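Matching sites in glycosyl hydrolase family 26 from Bacteroides ovatus, a protein that probably hydrolyses the beta-1,4-linked mannose backbone of galactomannans as an endo-acting beta-mannanase of glycoside hydrolase family 26 (PDB 4ZXO (chain A, 1.50 Å), residues Val160-His165 and Leu204-Pro209), and in its relative beta-1,4-mannanase from Cellulomonas fimi (PDB 2BVY (chain B, 2.25 Å), residues Val169-His174 and Leu214-Pro219). Structure 2 is superposed on structure 1 by the backbone atoms of these residues (RMSD 0.65 Å); each is numbered along its deposited sequence.

Structure 1 (4ZXO).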
# COMPACT_ATOMS: atom_id res chain seq x y z
N VAL A 160 5.04 5.47 1.84
CA VAL A 160 3.78 5.71 1.12
C VAL A 160 2.66 5.26 2.03
O VAL A 160 2.49 4.06 2.27
CB VAL A 160 3.72 4.98 -0.22
CG1 VAL A 160 2.32 5.18 -0.91
CG2 VAL A 160 4.88 5.45 -1.12
N PHE A 161 1.88 6.20 2.56
CA PHE A 161 0.83 5.88 3.52
C PHE A 161 -0.50 5.83 2.74
O PHE A 161 -0.80 6.74 1.93
CB PHE A 161 0.79 6.94 4.60
CG PHE A 161 -0.26 6.74 5.67
CD1 PHE A 161 -0.43 5.51 6.29
CD2 PHE A 161 -1.03 7.83 6.10
CE1 PHE A 161 -1.42 5.33 7.29
CE2 PHE A 161 -1.99 7.67 7.13
CZ PHE A 161 -2.17 6.43 7.73
N ARG A 162 -1.25 4.74 2.93
CA ARG A 162 -2.42 4.43 2.09
C ARG A 162 -3.62 4.16 2.95
O ARG A 162 -4.10 3.00 3.01
CB ARG A 162 -2.06 3.19 1.21
CG ARG A 162 -3.04 2.87 0.15
CD ARG A 162 -2.51 1.73 -0.71
NE ARG A 162 -2.34 0.49 0.03
CZ ARG A 162 -3.27 -0.49 0.09
NH1 ARG A 162 -4.48 -0.32 -0.47
NH2 ARG A 162 -3.02 -1.61 0.77
N PRO A 163 -4.14 5.16 3.64
CA PRO A 163 -5.29 4.96 4.52
C PRO A 163 -6.59 4.96 3.69
O PRO A 163 -6.56 5.35 2.52
CB PRO A 163 -5.24 6.19 5.45
CG PRO A 163 -4.72 7.27 4.51
CD PRO A 163 -3.62 6.55 3.74
N TRP A 164 -7.71 4.58 4.30
CA TRP A 164 -9.04 4.81 3.69
C TRP A 164 -9.15 4.13 2.33
O TRP A 164 -9.74 4.65 1.37
CB TRP A 164 -9.34 6.32 3.52
CG TRP A 164 -9.01 7.15 4.75
CD1 TRP A 164 -8.17 8.24 4.81
CD2 TRP A 164 -9.44 6.91 6.10
NE1 TRP A 164 -8.07 8.70 6.10
CE2 TRP A 164 -8.83 7.90 6.92
CE3 TRP A 164 -10.27 5.93 6.71
CZ2 TRP A 164 -9.06 7.99 8.29
CZ3 TRP A 164 -10.48 6.02 8.08
CH2 TRP A 164 -9.86 7.02 8.85
N HIS A 165 -8.58 2.94 2.24
CA HIS A 165 -8.51 2.23 0.96
C HIS A 165 -9.84 1.53 0.58
O HIS A 165 -10.73 1.33 1.41
CB HIS A 165 -7.32 1.25 1.00
CG HIS A 165 -7.48 0.11 1.96
ND1 HIS A 165 -7.64 0.28 3.32
CD2 HIS A 165 -7.39 -1.23 1.74
CE1 HIS A 165 -7.70 -0.92 3.89
NE2 HIS A 165 -7.54 -1.85 2.95
N LEU A 204 4.14 10.16 1.64
CA LEU A 204 3.43 10.31 0.37
C LEU A 204 2.09 9.63 0.57
O LEU A 204 2.05 8.54 1.11
CB LEU A 204 4.16 9.63 -0.78
CG LEU A 204 5.56 10.23 -0.98
CD1 LEU A 204 6.28 9.50 -2.08
CD2 LEU A 204 5.45 11.72 -1.31
N LEU A 205 1.00 10.23 0.11
CA LEU A 205 -0.32 9.62 0.32
C LEU A 205 -0.83 8.91 -0.92
O LEU A 205 -0.78 9.47 -2.02
CB LEU A 205 -1.35 10.72 0.73
CG LEU A 205 -1.05 11.31 2.10
CD1 LEU A 205 -2.06 12.43 2.41
CD2 LEU A 205 -1.05 10.24 3.23
N ALA A 206 -1.34 7.69 -0.78
CA ALA A 206 -1.84 6.93 -1.93
C ALA A 206 -3.34 6.68 -1.79
O ALA A 206 -3.83 6.27 -0.71
CB ALA A 206 -1.09 5.55 -2.05
N TYR A 207 -4.02 6.89 -2.90
CA TYR A 207 -5.45 6.69 -3.06
C TYR A 207 -5.67 5.34 -3.70
O TYR A 207 -4.96 5.02 -4.67
CB TYR A 207 -5.95 7.83 -3.94
CG TYR A 207 -7.40 7.93 -4.32
CD1 TYR A 207 -8.35 8.43 -3.41
CD2 TYR A 207 -7.81 7.66 -5.64
CE1 TYR A 207 -9.68 8.62 -3.79
CE2 TYR A 207 -9.14 7.83 -6.04
CZ TYR A 207 -10.07 8.36 -5.11
OH TYR A 207 -11.39 8.54 -5.42
N SER A 208 -6.59 4.51 -3.20
CA SER A 208 -6.60 3.10 -3.68
C SER A 208 -7.95 2.38 -3.61
O SER A 208 -8.13 1.40 -2.87
CB SER A 208 -5.51 2.28 -2.92
OG SER A 208 -5.73 2.20 -1.52
N PRO A 209 -8.92 2.85 -4.38
CA PRO A 209 -10.18 2.12 -4.49
C PRO A 209 -9.99 0.83 -5.29
O PRO A 209 -8.94 0.64 -5.93
CB PRO A 209 -11.09 3.10 -5.27
CG PRO A 209 -10.12 3.77 -6.20
CD PRO A 209 -8.86 4.02 -5.29
O HOH W 1 -6.01 4.70 -0.14
O HOH W 2 -8.77 4.82 -1.49
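With CG anti to the backbone N and a bend at chi3 (63°), the Arg162 chain passes Ala206, CG lying 4.0 Å from Ala206 CB, and turns NH1 to Ser208. Ser208 OG sits between its own N and carbonyl carbon (chi1 62°) and accepts from Arg162 NH1 at 3.0 Å, close to the guanidinium plane. Salt bridges to Glu270 and Asp235 hold the same guanidinium. OG also abuts His165 CB at 3.1 Å and donates to water 1, which in turn donates to Pro163 O and Ala206 O; water 2 links Ser208 N to Trp164 O. Leu205 runs alongside Phe161, their CD2 atoms 3.7 Å apart, and packs on helix 181-197. On the other face Val160 CG1 meets Ala206 CB at 3.6 Å. CB of Tyr207 is directed away from segment 160-165. Phe161 N bonds Leu204 O, and Ala206 N bonds Phe161 O, joining neighbouring parallel TIM-barrel strands. Arg162 lies at, and Ser208 just past, their C-terminal ends, where this fold carries its active site.

Structure 2 (2BVY). With CAC (cacodylate ion), chain C.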
# COMPACT_ATOMS: atom_id res chain seq x y z
N VAL B 169 5.06 5.69 2.42
CA VAL B 169 3.92 5.83 1.54
C VAL B 169 2.72 5.43 2.40
O VAL B 169 2.56 4.26 2.76
CB VAL B 169 4.04 4.92 0.31
CG1 VAL B 169 2.83 5.09 -0.60
CG2 VAL B 169 5.32 5.25 -0.45
N PHE B 170 1.91 6.41 2.75
CA PHE B 170 0.75 6.19 3.60
C PHE B 170 -0.47 6.00 2.70
O PHE B 170 -0.78 6.88 1.89
CB PHE B 170 0.58 7.38 4.55
CG PHE B 170 -0.55 7.23 5.53
CD1 PHE B 170 -0.64 6.10 6.34
CD2 PHE B 170 -1.53 8.22 5.63
CE1 PHE B 170 -1.68 5.95 7.25
CE2 PHE B 170 -2.59 8.08 6.54
CZ PHE B 170 -2.67 6.94 7.35
N ARG B 171 -1.15 4.86 2.84
CA ARG B 171 -2.31 4.52 2.02
C ARG B 171 -3.55 4.22 2.86
O ARG B 171 -3.91 3.06 3.07
CB ARG B 171 -1.98 3.29 1.16
CG ARG B 171 -3.06 2.84 0.19
CD ARG B 171 -2.52 1.72 -0.71
NE ARG B 171 -2.13 0.54 0.05
CZ ARG B 171 -2.88 -0.55 0.17
NH1 ARG B 171 -4.06 -0.62 -0.42
NH2 ARG B 171 -2.46 -1.57 0.92
N PRO B 172 -4.24 5.28 3.33
CA PRO B 172 -5.45 5.15 4.17
C PRO B 172 -6.76 5.01 3.40
O PRO B 172 -6.85 5.40 2.23
CB PRO B 172 -5.43 6.45 4.96
CG PRO B 172 -5.01 7.43 3.89
CD PRO B 172 -3.91 6.70 3.12
N TRP B 173 -7.77 4.45 4.07
CA TRP B 173 -9.11 4.30 3.49
C TRP B 173 -9.14 3.64 2.11
O TRP B 173 -9.85 4.09 1.21
CB TRP B 173 -9.78 5.68 3.41
CG TRP B 173 -9.52 6.52 4.62
CD1 TRP B 173 -8.86 7.72 4.68
CD2 TRP B 173 -9.85 6.18 5.98
NE1 TRP B 173 -8.77 8.15 5.98
CE2 TRP B 173 -9.37 7.23 6.80
CE3 TRP B 173 -10.51 5.10 6.58
CZ2 TRP B 173 -9.53 7.22 8.19
CZ3 TRP B 173 -10.67 5.09 7.97
CH2 TRP B 173 -10.17 6.15 8.76
N HIS B 174 -8.39 2.55 1.95
CA HIS B 174 -8.32 1.86 0.68
C HIS B 174 -9.55 1.02 0.37
O HIS B 174 -10.38 0.74 1.25
CB HIS B 174 -7.08 0.96 0.66
CG HIS B 174 -7.14 -0.15 1.65
ND1 HIS B 174 -7.35 0.07 3.00
CD2 HIS B 174 -7.01 -1.49 1.50
CE1 HIS B 174 -7.34 -1.09 3.63
NE2 HIS B 174 -7.14 -2.05 2.75
N LEU B 214 4.02 10.13 1.83
CA LEU B 214 3.60 10.24 0.44
C LEU B 214 2.21 9.63 0.57
O LEU B 214 2.05 8.61 1.24
CB LEU B 214 4.47 9.37 -0.48
CG LEU B 214 5.89 9.87 -0.73
CD1 LEU B 214 6.58 8.97 -1.73
CD2 LEU B 214 5.83 11.32 -1.24
N TYR B 215 1.21 10.25 -0.04
CA TYR B 215 -0.15 9.74 0.08
C TYR B 215 -0.63 8.91 -1.09
O TYR B 215 -0.56 9.32 -2.25
CB TYR B 215 -1.10 10.91 0.34
CG TYR B 215 -0.79 11.60 1.66
CD1 TYR B 215 0.17 12.61 1.74
CD2 TYR B 215 -1.42 11.19 2.83
CE1 TYR B 215 0.50 13.19 2.97
CE2 TYR B 215 -1.10 11.76 4.06
CZ TYR B 215 -0.14 12.75 4.12
OH TYR B 215 0.15 13.32 5.34
N ALA B 216 -1.10 7.71 -0.79
CA ALA B 216 -1.59 6.80 -1.81
C ALA B 216 -3.09 6.64 -1.68
O ALA B 216 -3.63 6.62 -0.57
CB ALA B 216 -0.91 5.44 -1.70
N TRP B 217 -3.76 6.52 -2.82
CA TRP B 217 -5.20 6.34 -2.87
C TRP B 217 -5.52 5.23 -3.87
O TRP B 217 -5.19 5.32 -5.05
CB TRP B 217 -5.86 7.65 -3.29
CG TRP B 217 -7.29 7.50 -3.66
CD1 TRP B 217 -8.36 7.44 -2.81
CD2 TRP B 217 -7.82 7.37 -4.98
NE1 TRP B 217 -9.53 7.29 -3.53
CE2 TRP B 217 -9.22 7.24 -4.86
CE3 TRP B 217 -7.24 7.36 -6.26
CZ2 TRP B 217 -10.05 7.10 -5.97
CZ3 TRP B 217 -8.07 7.22 -7.36
CH2 TRP B 217 -9.46 7.09 -7.21
N GLY B 218 -6.16 4.18 -3.37
CA GLY B 218 -6.52 3.06 -4.22
C GLY B 218 -7.92 2.62 -3.86
O GLY B 218 -8.09 1.89 -2.88
N PRO B 219 -8.94 3.03 -4.63
CA PRO B 219 -10.35 2.69 -4.40
C PRO B 219 -10.71 1.22 -4.55
O PRO B 219 -11.78 0.81 -4.12
CB PRO B 219 -11.06 3.55 -5.43
CG PRO B 219 -10.11 3.47 -6.60
CD PRO B 219 -8.78 3.73 -5.92
AS CAC C . -6.78 -6.33 2.18
O1 CAC C . -7.58 -6.40 0.70
O2 CAC C . -6.07 -4.88 2.28
C1 CAC C . -8.01 -6.47 3.61
C2 CAC C . -5.41 -7.63 2.25
O HOH W 3 -5.26 0.79 -2.05
O HOH W 4 -6.69 4.60 -0.47
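Arg171 sends CG anti to the backbone N and bends at chi3 (62°), so that its chain passes Ala216, with CG 3.9 Å from Ala216 CB, before the guanidinium meets Glu282, the predicted nucleophile, and Asp246 in salt bridges. Gly218 offers backbone alone here: its carbonyl O approaches His174 CB at 3.8 Å and accepts from water 3, modelled doubtfully close to Arg171 NH1. Water 4 donates to Pro172 O and accepts from Gly218 N. Tyr215 CG is anti to the carbonyl carbon (chi1 -63°), which sets the ring beside Phe170, CE2 lying 3.9 Å from Phe170 CD2; the ring also packs on Tyr197 and Leu204 of helix 190-207. On the other face Val169 CG1 meets Ala216 CB at 3.9 Å. CB of Trp217 is directed away from segment 169-174. Phe170 N bonds Leu214 O, and Ala216 N bonds Phe170 O. In this family 26 domain of a longer modular enzyme, His174 stands near Glu175, the predicted proton donor; its NE2 donates to O2 of a cacodylate ion, probably from the crystallisation liquor.

Structure 1 against structure 2
The exchange of Ser208(A) for Gly218(B) removes a hydroxyl from just beyond the second strand. CB and OG go, and with them the 3.0 Å hydrogen bond from Arg162(A) NH1 to Ser208(A) OG and the 3.1 Å contact of that OG with His165(A) CB. Arg162(A) and His165(A) nevertheless keep their places in Arg171(B) and His174(B). Water 3, modelled in structure 2, stands 1.6 Å apart from the place of the lost OG after superposition, so a solvent oxygen may partly stand in for the hydroxyl. Water 1 and water 4 share one place. The direct hydrogen bond between the arginine and the residue after the second strand is thus lost, which may leave the guanidinium relying more on its acidic partners, while the arginine's touch with Ala206(A), Ala216(B) in structure 2, is kept.

CD1 of Leu205(A) has no counterpart in Tyr215(B), whose CD1, CE1, CE2, CZ and OH are new. The CB atoms coincide, and the CD2 atoms lie 1.1 Å apart; the touch with Phe161(A), Phe170(B) in structure 2, is kept, as is the place of that ring. Tyr207(A) gives way to Trp217(B), losing CZ and OH and gaining CZ3 and CH2, yet both side chains touch the proline two residues on. That proline turns its carbonyl: psi is 164° in Pro209(A) against -16° in Pro219(B), and the O atoms stand 3.4 Å apart after superposition.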